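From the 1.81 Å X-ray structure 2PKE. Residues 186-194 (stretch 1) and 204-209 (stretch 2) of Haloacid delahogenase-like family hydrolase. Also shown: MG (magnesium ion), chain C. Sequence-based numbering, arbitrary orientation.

Stretch 1 (186-194) GNSLRSDVE
Stretch 2 (204-209) IYTPYA

Gly186 and Tyr205 pair in parallel strands, their CA atoms 5.5 Å apart. Gly186 N donates to Ile204 O (3.0 Å), and Thr206 N donates to Gly186 O (3.0 Å). Gly186 is extended (phi/psi -164/174). A CB here would lie 2.4 Å from Asp192 CB, so the bare backbone leaves room for the helix.

Asn187 (-97/-10) turns the chain out of the strand, with its CA 4.4 Å from that of Pro207. Its side chain is p, chi2 -76°, which places OD1 2.1 Å from the magnesium ion. ND2 donates to a metal-bound water and to a second water. That second water also bridges Asn187 O and Tyr208 N, both at 2.8 Å.

Ser188, chi1 t, caps the helix that starts at Leu189: its OG accepts from Ser191 N (3.1 Å). Asp192, m, returns OD2 to Ser188 N (3.0 Å) and also accepts from a metal-bound water (2.6 Å). The helix opens with a wider pi-type turn, 189-193.

Tyr205 is t, chi2 44°. Its ring lies beneath Leu189, whose CG sits 3.8 Å from the ring centroid, 9° off the normal, a CH-pi contact. Leu189 has chi1 -95°, between wells, and chi2 t. Val193, t, brings CG2 to 4.1 Å from Tyr205 CB.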

# COMPACT_ATOMS: atom_id res chain seq x y z
N GLY A 186 1.21 8.85 18.90
CA GLY A 186 1.37 9.61 17.69
C GLY A 186 1.35 11.11 17.82
O GLY A 186 1.12 11.66 18.89
N ASN A 187 1.62 11.79 16.72
CA ASN A 187 1.72 13.24 16.71
C ASN A 187 0.46 13.95 16.29
O ASN A 187 0.43 15.17 16.38
CB ASN A 187 2.85 13.68 15.80
CG ASN A 187 2.59 13.41 14.33
OD1 ASN A 187 2.70 12.27 13.88
ND2 ASN A 187 2.27 14.46 13.56
N SER A 188 -0.53 13.22 15.76
CA SER A 188 -1.80 13.83 15.31
C SER A 188 -2.95 13.38 16.22
O SER A 188 -3.24 12.21 16.28
CB SER A 188 -2.08 13.41 13.86
OG SER A 188 -3.38 13.79 13.47
N LEU A 189 -3.50 14.30 17.00
CA LEU A 189 -4.75 14.11 17.73
C LEU A 189 -5.85 13.54 16.82
O LEU A 189 -6.46 12.55 17.15
CB LEU A 189 -5.23 15.44 18.34
CG LEU A 189 -4.89 15.80 19.80
CD1 LEU A 189 -5.82 16.93 20.32
CD2 LEU A 189 -4.96 14.63 20.71
N ARG A 190 -6.10 14.18 15.68
CA ARG A 190 -7.15 13.76 14.75
C ARG A 190 -6.99 12.33 14.26
O ARG A 190 -7.95 11.59 14.21
CB ARG A 190 -7.20 14.70 13.53
CG ARG A 190 -8.62 15.05 13.01
CD ARG A 190 -8.59 16.20 11.96
N SER A 191 -5.77 11.93 13.87
CA SER A 191 -5.53 10.60 13.26
C SER A 191 -5.02 9.52 14.19
O SER A 191 -5.30 8.34 13.99
CB SER A 191 -4.52 10.73 12.12
OG SER A 191 -5.14 11.33 11.04
N ASP A 192 -4.18 9.89 15.15
CA ASP A 192 -3.50 8.91 15.94
C ASP A 192 -4.27 8.64 17.24
O ASP A 192 -4.48 7.50 17.61
CB ASP A 192 -2.05 9.34 16.20
CG ASP A 192 -1.24 9.47 14.90
OD1 ASP A 192 -1.42 8.58 14.03
OD2 ASP A 192 -0.46 10.43 14.74
N VAL A 193 -4.71 9.69 17.89
CA VAL A 193 -5.21 9.59 19.25
C VAL A 193 -6.76 9.49 19.29
O VAL A 193 -7.33 8.60 19.92
CB VAL A 193 -4.64 10.79 20.08
CG1 VAL A 193 -5.32 10.91 21.48
CG2 VAL A 193 -3.11 10.68 20.20
N GLU A 194 -7.44 10.41 18.62
CA GLU A 194 -8.89 10.52 18.77
C GLU A 194 -9.62 9.25 18.34
O GLU A 194 -10.51 8.81 19.03
CB GLU A 194 -9.45 11.72 18.00
CG GLU A 194 -9.21 13.09 18.59
CD GLU A 194 -9.74 14.22 17.66
OE1 GLU A 194 -10.63 13.90 16.80
OE2 GLU A 194 -9.29 15.39 17.81
N ILE A 204 -1.30 8.29 23.62
CA ILE A 204 -0.21 9.21 23.94
C ILE A 204 -0.00 10.17 22.75
O ILE A 204 0.25 9.75 21.61
CB ILE A 204 1.07 8.47 24.25
CG1 ILE A 204 0.89 7.66 25.56
CG2 ILE A 204 2.27 9.43 24.32
CD1 ILE A 204 2.02 6.62 25.76
N TYR A 205 -0.10 11.45 23.06
CA TYR A 205 -0.02 12.55 22.13
C TYR A 205 1.30 13.29 22.27
O TYR A 205 1.55 13.92 23.29
CB TYR A 205 -1.13 13.50 22.40
CG TYR A 205 -1.15 14.75 21.54
CD1 TYR A 205 -0.94 14.67 20.17
CD2 TYR A 205 -1.44 16.00 22.09
CE1 TYR A 205 -0.99 15.81 19.38
CE2 TYR A 205 -1.49 17.14 21.32
CZ TYR A 205 -1.25 17.04 19.96
OH TYR A 205 -1.32 18.16 19.15
N THR A 206 2.11 13.23 21.22
CA THR A 206 3.41 13.92 21.13
C THR A 206 3.46 14.76 19.86
O THR A 206 3.86 14.28 18.79
CB THR A 206 4.57 12.93 21.14
OG1 THR A 206 4.55 12.22 22.37
CG2 THR A 206 5.92 13.65 21.05
N PRO A 207 3.02 16.02 19.97
CA PRO A 207 2.98 16.86 18.77
C PRO A 207 4.38 17.15 18.20
O PRO A 207 5.35 17.20 18.94
CB PRO A 207 2.25 18.12 19.26
CG PRO A 207 2.47 18.15 20.70
CD PRO A 207 2.50 16.72 21.14
N TYR A 208 4.47 17.28 16.87
CA TYR A 208 5.72 17.54 16.20
C TYR A 208 5.79 19.03 15.94
O TYR A 208 4.89 19.58 15.32
CB TYR A 208 5.77 16.78 14.88
CG TYR A 208 7.12 16.85 14.21
CD1 TYR A 208 8.21 16.19 14.76
CD2 TYR A 208 7.30 17.58 13.04
CE1 TYR A 208 9.45 16.26 14.18
CE2 TYR A 208 8.55 17.64 12.44
CZ TYR A 208 9.61 16.98 13.02
OH TYR A 208 10.86 17.01 12.43
N ALA A 209 6.85 19.69 16.41
CA ALA A 209 6.90 21.18 16.39
C ALA A 209 7.16 21.73 14.99
O ALA A 209 8.09 21.28 14.29
CB ALA A 209 7.95 21.73 17.38
MG MG C . 2.49 11.29 12.06
O HOH W 1 2.21 17.06 15.21
O HOH W 2 2.52 13.08 11.02
O HOH W 3 -2.70 17.19 16.41
O HOH W 4 0.36 11.44 12.50
O HOH W 5 2.02 9.90 10.49